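Local coordinates for protein transcriptional regulator, IclR family (Alicyclobacillus acidocaldarius subsp. acidocaldarius, PDB 5TJJ) that probably binds DNA through an N-terminal helix-turn-helix domain and regulates transcription as a member of the IclR family, at the interface of chains A and B. Sequence-based numbering; all coordinates share one arbitrary frame. Chains: chain A/B, Transcriptional regulator, IclR family.

The interface of chains A and B. Residues chain A 10, 14, 47-48, 51-52, 55; chain B 6-8, 11-12, 15.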
loop_
_atom_site.group_PDB
_atom_site.type_symbol
_atom_site.label_atom_id
_atom_site.label_comp_id
_atom_site.label_asym_id
_atom_site.label_seq_id
_atom_site.Cartn_x
_atom_site.Cartn_y
_atom_site.Cartn_z
ATOM N N SER A 10 -4.536 15.430 -16.736
ATOM C CA SER A 10 -5.458 14.291 -16.605
ATOM C C SER A 10 -4.951 13.204 -15.649
ATOM O O SER A 10 -5.769 12.546 -15.020
ATOM C CB SER A 10 -5.851 13.684 -17.965
ATOM O OG SER A 10 -4.723 13.142 -18.621
ATOM N N ALA A 14 -6.626 12.037 -12.092
ATOM C CA ALA A 14 -6.770 10.623 -11.734
ATOM C C ALA A 14 -6.293 10.395 -10.291
ATOM O O ALA A 14 -7.004 9.807 -9.494
ATOM C CB ALA A 14 -6.010 9.734 -12.710
ATOM N N ARG A 47 -14.709 11.000 -17.955
ATOM C CA ARG A 47 -13.729 10.385 -18.833
ATOM C C ARG A 47 -12.577 9.700 -18.064
ATOM O O ARG A 47 -12.151 8.591 -18.416
ATOM C CB ARG A 47 -13.129 11.416 -19.783
ATOM C CG ARG A 47 -14.057 12.022 -20.808
ATOM C CD ARG A 47 -13.235 12.873 -21.775
ATOM N NE ARG A 47 -13.958 14.064 -22.266
ATOM C CZ ARG A 47 -13.744 15.339 -21.889
ATOM N NH1 ARG A 47 -12.823 15.664 -20.964
ATOM N NH2 ARG A 47 -14.476 16.302 -22.448
ATOM N N VAL A 48 -12.098 10.365 -17.021
ATOM C CA VAL A 48 -11.022 9.844 -16.189
ATOM C C VAL A 48 -11.480 8.633 -15.391
ATOM O O VAL A 48 -10.831 7.580 -15.409
ATOM C CB VAL A 48 -10.517 10.958 -15.253
ATOM C CG1 VAL A 48 -9.651 10.418 -14.119
ATOM C CG2 VAL A 48 -9.779 12.014 -16.079
ATOM N N THR A 51 -11.976 5.674 -17.564
ATOM C CA THR A 51 -10.661 5.178 -17.981
ATOM C C THR A 51 -10.036 4.357 -16.852
ATOM O O THR A 51 -9.543 3.248 -17.098
ATOM C CB THR A 51 -9.739 6.337 -18.396
ATOM O OG1 THR A 51 -10.404 7.101 -19.395
ATOM C CG2 THR A 51 -8.435 5.843 -18.965
ATOM N N LEU A 52 -10.107 4.880 -15.628
ATOM C CA LEU A 52 -9.658 4.153 -14.432
ATOM C C LEU A 52 -10.421 2.843 -14.215
ATOM O O LEU A 52 -9.829 1.827 -13.863
ATOM C CB LEU A 52 -9.766 5.038 -13.166
ATOM C CG LEU A 52 -8.890 6.299 -13.071
ATOM C CD1 LEU A 52 -9.225 7.125 -11.845
ATOM C CD2 LEU A 52 -7.415 5.983 -13.063
ATOM N N GLU A 55 -9.232 -0.074 -16.403
ATOM C CA GLU A 55 -8.013 -0.701 -15.898
ATOM C C GLU A 55 -8.193 -1.331 -14.509
ATOM O O GLU A 55 -7.219 -1.846 -13.964
ATOM C CB GLU A 55 -6.862 0.325 -15.855
ATOM C CG GLU A 55 -6.610 1.127 -17.148
ATOM C CD GLU A 55 -5.719 0.423 -18.192
ATOM O OE1 GLU A 55 -5.341 -0.777 -18.008
ATOM O OE2 GLU A 55 -5.384 1.093 -19.218
ATOM N N TYR B 6 -15.209 6.178 -24.195
ATOM C CA TYR B 6 -13.931 6.963 -24.201
ATOM C C TYR B 6 -12.822 6.411 -23.301
ATOM O O TYR B 6 -13.046 5.635 -22.370
ATOM C CB TYR B 6 -14.119 8.479 -23.899
ATOM C CG TYR B 6 -15.365 8.908 -23.133
ATOM C CD1 TYR B 6 -16.251 9.841 -23.689
ATOM C CD2 TYR B 6 -15.647 8.422 -21.851
ATOM C CE1 TYR B 6 -17.391 10.267 -23.019
ATOM C CE2 TYR B 6 -16.791 8.841 -21.168
ATOM C CZ TYR B 6 -17.662 9.765 -21.760
ATOM O OH TYR B 6 -18.806 10.213 -21.131
ATOM N N GLN B 7 -11.614 6.852 -23.638
ATOM C CA GLN B 7 -10.404 6.530 -22.912
ATOM C C GLN B 7 -9.511 7.768 -22.977
ATOM O O GLN B 7 -9.356 8.366 -24.045
ATOM C CB GLN B 7 -9.718 5.339 -23.561
ATOM C CG GLN B 7 -8.603 4.751 -22.730
ATOM C CD GLN B 7 -8.138 3.407 -23.251
ATOM O OE1 GLN B 7 -7.995 2.447 -22.495
ATOM N NE2 GLN B 7 -7.905 3.335 -24.552
ATOM N N VAL B 8 -8.979 8.180 -21.829
ATOM C CA VAL B 8 -8.011 9.283 -21.763
ATOM C C VAL B 8 -6.615 8.683 -21.927
ATOM O O VAL B 8 -6.129 8.028 -21.010
ATOM C CB VAL B 8 -8.129 10.057 -20.438
ATOM C CG1 VAL B 8 -7.126 11.211 -20.392
ATOM C CG2 VAL B 8 -9.571 10.548 -20.262
ATOM N N VAL B 11 -3.987 8.757 -18.931
ATOM C CA VAL B 11 -4.418 8.004 -17.730
ATOM C C VAL B 11 -4.229 6.520 -17.988
ATOM O O VAL B 11 -3.692 5.821 -17.122
ATOM C CB VAL B 11 -5.889 8.295 -17.328
ATOM C CG1 VAL B 11 -6.325 7.438 -16.138
ATOM C CG2 VAL B 11 -6.076 9.778 -17.028
ATOM N N ALA B 12 -4.648 6.055 -19.177
ATOM C CA ALA B 12 -4.391 4.672 -19.597
ATOM C C ALA B 12 -2.877 4.381 -19.605
ATOM O O ALA B 12 -2.454 3.326 -19.140
ATOM C CB ALA B 12 -4.990 4.407 -20.964
ATOM N N ALA B 15 -1.663 3.981 -15.926
ATOM C CA ALA B 15 -2.033 2.640 -15.464
ATOM C C ALA B 15 -1.104 1.566 -15.997
ATOM O O ALA B 15 -0.722 0.681 -15.269
ATOM C CB ALA B 15 -3.459 2.313 -15.903
#
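Helices 9-21 and 42-54 of chain A, both belonging to the helix-turn-helix region, receive the N-terminal arm of chain B and the first turns of its helix 9-22. The packed centre is formed by two valines. B:Val11 turns CG1 anti to its backbone N (chi1 177°), which sends this methyl against A:Leu52 CD2 at 3.6 Å, the two side chains crossing at about a right angle. Its other branch, CG2, lies against the carbonyl oxygen of A:Ser10, while A:Thr51 CG2 packs on the flank of the same valine. B:Val8 straddles the two A helices: CG1 touches A:Ser10 CB at 3.7 Å, and CG2 meets A:Arg47 CB at the same distance.

A:Thr51 supplies the polar link. Its hydroxyl OG1, beside its own backbone N (chi1 -54°), accepts a nearly straight hydrogen bond from B:Val8 N (3.0 Å, 160° at H) and donates back to A:Arg47 O one helical turn earlier, which fixes the rotation of the hydroxyl. An alanine here would probably lose this tie to the arm and weaken the packing on B:Val11, since both OG1 and CG2 would be gone.

Towards B:Tyr6 the fit loosens. The aliphatic CG of A:Arg47 sits over the face of this poorly ordered ring, 4.0 Å from its centroid, with the guanidinium plane steeply turned to it. At the opposite end, the bent A:Glu55 lays CG alongside B:Ala15 CB at 3.6 Å, a close but narrow contact. The patch thus ties the two helix-turn-helix domains of the deposited dimer, a pairing that is probably the biological one in this family, and may help set their relative placement on DNA.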